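Local coordinates for outer membrane usher protein PapC (PDB 3L48), which exports and assembles pilus subunits across the bacterial outer membrane as a pore-forming usher, the crystallised piece being its C-terminal domain, at residues G7-A17 and A74-T85. Numbering follows the deposited sequence. Where two conformers were deposited one is given.
Sequences GKRLFAILRLA and AISDQQLLLPCT
Phe11 lies against Asp77 where 7-17 and 74-85, the first and last strands of this C-terminal domain with their flanking loops, run side by side in parallel. Asp77 sits in the type II turn from Ile75 to Gln78. Its backbone N gives a hydrogen bond of 2.7 Å to Arg9 O, and its carboxylate swings back to the same residue: Arg9 takes hold of OD2 side-on, NE at 3.0 Å and NH2 at 3.1 Å, with that oxygen lying in the guanidinium plane. The two nitrogens come from one face of the carboxylate, whose plane is turned 29° from the guanidinium. Arg9 reaches there with CG anti to its N (chi1 173°) and a bend at chi3. Beside this pair, Phe11 CZ sits over the rim of one guanidinium face and 3.8 Å from Asp77 OD2, while CE2 approaches Asp77 O obliquely. Putting a leucine in place of Arg9 would probably leave the Asp77 carboxylate without its charged mate and uncover that flank of the Phe11 ring, which also meets Trp46.

Farther along, Ile13 leans its CG1 on Gln79 CG at 3.9 Å; its N donates to Leu80 O and its O accepts from Leu82 N at 2.9 Å, both on strand 78-84. Phe11 makes the same pair of bonds with Gln78 O and Leu80 N, and Cys84 N closes on Arg15 O. On the face that holds Leu10, Ala12 and Leu82 the contacts are apolar: Leu10 CD1 meets Leu80 CD2, and Ala74 CB from the loop before the strand, and Ala12 CB touches Leu82 CD1 at 3.7 Å. Leu82 and Cys84 turn to strand 64-69, Cys84 through its disulfide to Cys66. With 44-47 antiparallel on its far side, 10-16 is the central strand of one sheet, and its parallel pairing with the last strand is characteristic of an Ig-like Greek-key beta sandwich.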
ATOM      1  N   GLY A   7      13.856  -2.856  -6.215  1.00 41.06           N
ATOM      2  CA  GLY A   7      13.622  -2.475  -4.833  1.00 45.76           C
ATOM      3  C   GLY A   7      12.381  -3.130  -4.269  1.00 47.90           C
ATOM      4  O   GLY A   7      11.324  -3.093  -4.889  1.00 51.32           O
ATOM      5  N   LYS A   8      12.498  -3.713  -3.079  1.00 47.81           N
ATOM      6  CA  LYS A   8      11.423  -4.545  -2.551  1.00 41.11           C
ATOM      7  C   LYS A   8      10.808  -4.124  -1.215  1.00 30.90           C
ATOM      8  O   LYS A   8       9.608  -4.289  -1.028  1.00 27.61           O
ATOM      9  CB  LYS A   8      11.847  -6.015  -2.538  1.00 47.54           C
ATOM     10  CG  LYS A   8      11.787  -6.653  -3.909  1.00 50.83           C
ATOM     11  CD  LYS A   8      12.713  -7.838  -4.001  1.00 54.33           C
ATOM     12  CE  LYS A   8      12.901  -8.258  -5.447  1.00 56.87           C
ATOM     13  NZ  LYS A   8      14.097  -9.133  -5.617  1.00 56.60           N
ATOM     14  N   ARG A   9      11.593  -3.590  -0.284  1.00 25.67           N
ATOM     15  CA  ARG A   9      10.974  -3.042   0.926  1.00 21.52           C
ATOM     16  C   ARG A   9      10.679  -1.554   0.801  1.00 21.98           C
ATOM     17  O   ARG A   9      11.580  -0.745   0.572  1.00 22.07           O
ATOM     18  CB  ARG A   9      11.787  -3.283   2.198  1.00 24.55           C
ATOM     19  CG  ARG A   9      11.160  -2.541   3.382  1.00 28.70           C
ATOM     20  CD  ARG A   9      11.744  -2.911   4.723  1.00 29.89           C
ATOM     21  NE  ARG A   9      12.993  -2.215   4.995  1.00 24.08           N
ATOM     22  CZ  ARG A   9      13.577  -2.180   6.186  1.00 23.92           C
ATOM     23  NH1 ARG A   9      13.010  -2.792   7.215  1.00 27.23           N
ATOM     24  NH2 ARG A   9      14.721  -1.534   6.348  1.00 20.94           N
ATOM     25  N   LEU A  10       9.410  -1.198   0.974  1.00 18.01           N
ATOM     26  CA  LEU A  10       8.989   0.190   0.838  1.00 19.49           C
ATOM     27  C   LEU A  10       8.388   0.738   2.121  1.00 15.74           C
ATOM     28  O   LEU A  10       7.664   0.041   2.825  1.00 17.25           O
ATOM     29  CB  LEU A  10       7.976   0.329  -0.298  1.00 22.35           C
ATOM     30  CG  LEU A  10       8.463  -0.125  -1.671  1.00 23.16           C
ATOM     31  CD1 LEU A  10       7.448   0.263  -2.735  1.00 24.34           C
ATOM     32  CD2 LEU A  10       9.828   0.478  -1.970  1.00 21.54           C
ATOM     33  N   PHE A  11       8.704   1.991   2.422  1.00 14.76           N
ATOM     34  CA  PHE A  11       8.048   2.710   3.502  1.00 11.75           C
ATOM     35  C   PHE A  11       6.933   3.541   2.879  1.00 18.38           C
ATOM     36  O   PHE A  11       7.170   4.642   2.382  1.00 18.32           O
ATOM     37  CB  PHE A  11       9.040   3.614   4.235  1.00 14.33           C
ATOM     38  CG  PHE A  11      10.276   2.900   4.714  1.00 15.99           C
ATOM     39  CD1 PHE A  11      10.180   1.793   5.543  1.00 16.02           C
ATOM     40  CD2 PHE A  11      11.536   3.343   4.345  1.00 18.43           C
ATOM     41  CE1 PHE A  11      11.320   1.134   5.990  1.00 16.84           C
ATOM     42  CE2 PHE A  11      12.680   2.692   4.789  1.00 19.31           C
ATOM     43  CZ  PHE A  11      12.571   1.585   5.615  1.00 18.80           C
ATOM     44  N   ALA A  12       5.720   3.001   2.893  1.00 16.40           N
ATOM     45  CA  ALA A  12       4.617   3.607   2.155  1.00 17.65           C
ATOM     46  C   ALA A  12       3.773   4.550   3.004  1.00 20.50           C
ATOM     47  O   ALA A  12       3.279   4.179   4.070  1.00 20.91           O
ATOM     48  CB  ALA A  12       3.738   2.530   1.527  1.00 16.50           C
ATOM     49  N   ILE A  13       3.622   5.779   2.523  1.00 16.78           N
ATOM     50  CA  ILE A  13       2.700   6.726   3.127  1.00 14.56           C
ATOM     51  C   ILE A  13       1.399   6.670   2.337  1.00 15.73           C
ATOM     52  O   ILE A  13       1.315   7.176   1.216  1.00 18.84           O
ATOM     53  CB  ILE A  13       3.264   8.160   3.120  1.00 18.37           C
ATOM     54  CG1 ILE A  13       4.673   8.186   3.722  1.00 21.26           C
ATOM     55  CG2 ILE A  13       2.337   9.108   3.879  1.00 16.65           C
ATOM     56  CD1 ILE A  13       4.744   7.643   5.134  1.00 20.54           C
ATOM     57  N   LEU A  14       0.390   6.035   2.918  1.00 13.12           N
ATOM     58  CA  LEU A  14      -0.873   5.805   2.228  1.00 14.10           C
ATOM     59  C   LEU A  14      -1.915   6.880   2.528  1.00 14.94           C
ATOM     60  O   LEU A  14      -2.192   7.186   3.689  1.00 17.83           O
ATOM     61  CB  LEU A  14      -1.444   4.443   2.621  1.00 15.57           C
ATOM     62  CG  LEU A  14      -0.594   3.195   2.382  1.00 21.98           C
ATOM     63  CD1 LEU A  14      -1.213   2.002   3.093  1.00 21.46           C
ATOM     64  CD2 LEU A  14      -0.464   2.921   0.900  1.00 26.94           C
ATOM     65  N   ARG A  15      -2.488   7.453   1.476  0.51 15.45           N
ATOM     66  CA  ARG A  15      -3.620   8.361   1.622  0.51 17.56           C
ATOM     67  C   ARG A  15      -4.601   8.151   0.475  0.51 17.87           C
ATOM     68  O   ARG A  15      -4.193   7.961  -0.670  0.51 17.89           O
ATOM     69  CB  ARG A  15      -3.166   9.825   1.671  0.51 19.04           C
ATOM     70  CG  ARG A  15      -2.201  10.147   2.803  0.51 22.56           C
ATOM     71  CD  ARG A  15      -2.280  11.614   3.202  0.51 22.03           C
ATOM     72  NE  ARG A  15      -3.478  11.903   3.984  0.51 20.04           N
ATOM     73  CZ  ARG A  15      -3.470  12.378   5.224  0.51 16.72           C
ATOM     74  NH1 ARG A  15      -2.324  12.633   5.835  0.51 16.63           N
ATOM     75  NH2 ARG A  15      -4.612  12.604   5.853  0.51  8.83           N
ATOM     76  N   LEU A  16      -5.892   8.175   0.789  1.00 17.15           N
ATOM     77  CA  LEU A  16      -6.923   8.025  -0.227  1.00 17.64           C
ATOM     78  C   LEU A  16      -7.018   9.299  -1.056  1.00 20.47           C
ATOM     79  O   LEU A  16      -6.491  10.347  -0.666  1.00 15.75           O
ATOM     80  CB  LEU A  16      -8.279   7.684   0.398  1.00 17.89           C
ATOM     81  CG  LEU A  16      -8.521   6.209   0.733  1.00 21.65           C
ATOM     82  CD1 LEU A  16      -7.624   5.758   1.874  1.00 22.84           C
ATOM     83  CD2 LEU A  16      -9.986   5.974   1.082  1.00 21.73           C
ATOM     84  N   ALA A  17      -7.683   9.199  -2.202  1.00 20.74           N
ATOM     85  CA  ALA A  17      -7.878  10.347  -3.080  1.00 21.00           C
ATOM     86  C   ALA A  17      -8.567  11.499  -2.355  1.00 17.95           C
ATOM     87  O   ALA A  17      -8.335  12.666  -2.668  1.00 18.63           O
ATOM     88  CB  ALA A  17      -8.673   9.945  -4.325  1.00 17.04           C
ATOM     89  N   ALA A  74      10.363   2.475  -7.986  1.00 22.62           N
ATOM     90  CA  ALA A  74      10.478   2.174  -6.567  1.00 24.70           C
ATOM     91  C   ALA A  74      11.703   1.300  -6.288  1.00 27.98           C
ATOM     92  O   ALA A  74      11.928   0.293  -6.964  1.00 23.74           O
ATOM     93  CB  ALA A  74       9.209   1.500  -6.067  1.00 21.00           C
ATOM     94  N   ILE A  75      12.499   1.697  -5.300  1.00 28.04           N
ATOM     95  CA  ILE A  75      13.641   0.897  -4.870  1.00 23.57           C
ATOM     96  C   ILE A  75      13.606   0.679  -3.362  1.00 24.40           C
ATOM     97  O   ILE A  75      12.822   1.313  -2.653  1.00 22.38           O
ATOM     98  CB  ILE A  75      14.989   1.525  -5.285  1.00 23.38           C
ATOM     99  CG1 ILE A  75      15.151   2.919  -4.673  1.00 23.08           C
ATOM    100  CG2 ILE A  75      15.103   1.577  -6.802  1.00 22.66           C
ATOM    101  CD1 ILE A  75      16.462   3.588  -5.031  1.00 23.71           C
ATOM    102  N   SER A  76      14.464  -0.212  -2.877  1.00 21.81           N
ATOM    103  CA  SER A  76      14.409  -0.654  -1.488  1.00 23.08           C
ATOM    104  C   SER A  76      14.728   0.459  -0.494  1.00 22.23           C
ATOM    105  O   SER A  76      15.590   1.305  -0.742  1.00 18.96           O
ATOM    106  CB  SER A  76      15.332  -1.856  -1.266  1.00 28.29           C
ATOM    107  OG  SER A  76      14.964  -2.560  -0.091  1.00 32.15           O
ATOM    108  N   ASP A  77      14.019   0.439   0.631  1.00 21.79           N
ATOM    109  CA  ASP A  77      14.147   1.450   1.679  1.00 21.45           C
ATOM    110  C   ASP A  77      13.763   2.849   1.217  1.00 18.25           C
ATOM    111  O   ASP A  77      14.229   3.844   1.769  1.00 15.84           O
ATOM    112  CB  ASP A  77      15.552   1.452   2.282  1.00 18.80           C
ATOM    113  CG  ASP A  77      15.729   0.383   3.344  1.00 20.77           C
ATOM    114  OD1 ASP A  77      16.728   0.448   4.089  1.00 26.06           O
ATOM    115  OD2 ASP A  77      14.864  -0.517   3.435  1.00 17.62           O
ATOM    116  N   GLN A  78      12.904   2.922   0.209  1.00 17.83           N
ATOM    117  CA  GLN A  78      12.391   4.205  -0.252  1.00 18.15           C
ATOM    118  C   GLN A  78      11.075   4.529   0.445  1.00 17.18           C
ATOM    119  O   GLN A  78      10.164   3.703   0.484  1.00 20.19           O
ATOM    120  CB  GLN A  78      12.179   4.189  -1.769  1.00 21.11           C
ATOM    121  CG  GLN A  78      11.657   5.499  -2.343  1.00 22.25           C
ATOM    122  CD  GLN A  78      11.495   5.455  -3.855  1.00 27.50           C
ATOM    123  OE1 GLN A  78      11.910   4.497  -4.508  1.00 29.68           O
ATOM    124  NE2 GLN A  78      10.888   6.496  -4.417  1.00 26.30           N
ATOM    125  N   GLN A  79      10.979   5.731   1.001  1.00 14.36           N
ATOM    126  CA  GLN A  79       9.700   6.228   1.486  1.00 16.92           C
ATOM    127  C   GLN A  79       8.995   6.923   0.335  1.00 19.97           C
ATOM    128  O   GLN A  79       9.577   7.786  -0.320  1.00 24.70           O
ATOM    129  CB  GLN A  79       9.879   7.216   2.638  1.00 16.15           C
ATOM    130  CG  GLN A  79       8.555   7.798   3.134  1.00 17.64           C
ATOM    131  CD  GLN A  79       8.744   8.996   4.042  1.00 15.43           C
ATOM    132  OE1 GLN A  79       8.651  10.145   3.603  1.00 17.46           O
ATOM    133  NE2 GLN A  79       9.015   8.736   5.311  1.00 14.81           N
ATOM    134  N   LEU A  80       7.746   6.552   0.084  1.00 19.20           N
ATOM    135  CA  LEU A  80       6.983   7.220  -0.961  1.00 19.95           C
ATOM    136  C   LEU A  80       5.486   7.275  -0.672  1.00 19.06           C
ATOM    137  O   LEU A  80       4.928   6.398  -0.009  1.00 14.49           O
ATOM    138  CB  LEU A  80       7.247   6.582  -2.327  1.00 22.38           C
ATOM    139  CG  LEU A  80       6.522   5.281  -2.666  1.00 25.10           C
ATOM    140  CD1 LEU A  80       6.930   4.809  -4.055  1.00 28.74           C
ATOM    141  CD2 LEU A  80       6.805   4.204  -1.632  1.00 23.25           C
ATOM    142  N   LEU A  81       4.855   8.331  -1.173  1.00 14.65           N
ATOM    143  CA  LEU A  81       3.412   8.490  -1.112  1.00 13.47           C
ATOM    144  C   LEU A  81       2.761   7.508  -2.073  1.00 17.95           C
ATOM    145  O   LEU A  81       3.146   7.430  -3.241  1.00 23.17           O
ATOM    146  CB  LEU A  81       3.027   9.918  -1.510  1.00 11.61           C
ATOM    147  CG  LEU A  81       1.538  10.269  -1.562  1.00 17.82           C
ATOM    148  CD1 LEU A  81       0.959  10.363  -0.158  1.00 14.51           C
ATOM    149  CD2 LEU A  81       1.310  11.573  -2.331  1.00 22.08           C
ATOM    150  N   LEU A  82       1.784   6.754  -1.583  1.00 15.56           N
ATOM    151  CA  LEU A  82       0.977   5.908  -2.457  1.00 18.60           C
ATOM    152  C   LEU A  82      -0.491   6.328  -2.388  1.00 18.70           C
ATOM    153  O   LEU A  82      -1.215   5.930  -1.476  1.00 16.06           O
ATOM    154  CB  LEU A  82       1.129   4.429  -2.086  1.00 21.79           C
ATOM    155  CG  LEU A  82       2.530   3.827  -2.241  1.00 23.34           C
ATOM    156  CD1 LEU A  82       2.502   2.342  -1.935  1.00 24.87           C
ATOM    157  CD2 LEU A  82       3.070   4.066  -3.645  1.00 20.54           C
ATOM    158  N   PRO A  83      -0.926   7.160  -3.344  1.00 19.98           N
ATOM    159  CA  PRO A  83      -2.336   7.558  -3.397  1.00 21.22           C
ATOM    160  C   PRO A  83      -3.221   6.334  -3.567  1.00 24.85           C
ATOM    161  O   PRO A  83      -3.083   5.600  -4.543  1.00 28.93           O
ATOM    162  CB  PRO A  83      -2.408   8.440  -4.649  1.00 19.90           C
ATOM    163  CG  PRO A  83      -1.023   8.963  -4.819  1.00 20.44           C
ATOM    164  CD  PRO A  83      -0.118   7.846  -4.367  1.00 18.62           C
ATOM    165  N   CYS A  84      -4.127   6.112  -2.621  0.51 25.33           N
ATOM    166  CA  CYS A  84      -5.011   4.952  -2.681  0.51 27.15           C
ATOM    167  C   CYS A  84      -6.373   5.311  -3.275  0.51 28.53           C
ATOM    168  O   CYS A  84      -7.159   6.036  -2.666  0.51 29.81           O
ATOM    169  CB  CYS A  84      -5.179   4.325  -1.295  0.51 27.60           C
ATOM    170  SG  CYS A  84      -5.728   2.603  -1.334  0.51 35.68           S
ATOM    171  N   THR A  85      -6.640   4.794  -4.470  1.00 27.14           N
ATOM    172  CA  THR A  85      -7.859   5.113  -5.193  1.00 30.82           C
ATOM    173  C   THR A  85      -8.810   3.925  -5.219  1.00 35.80           C
ATOM    174  O   THR A  85      -8.424   2.822  -5.614  1.00 32.64           O
ATOM    175  CB  THR A  85      -7.553   5.571  -6.631  1.00 34.84           C
ATOM    176  OG1 THR A  85      -6.873   4.523  -7.332  1.00 42.84           O
ATOM    177  CG2 THR A  85      -6.669   6.806  -6.613  1.00 29.83           C
TER
HETATM  178  O   HOH W   1      14.425  -5.158   0.712  1.00 37.05           O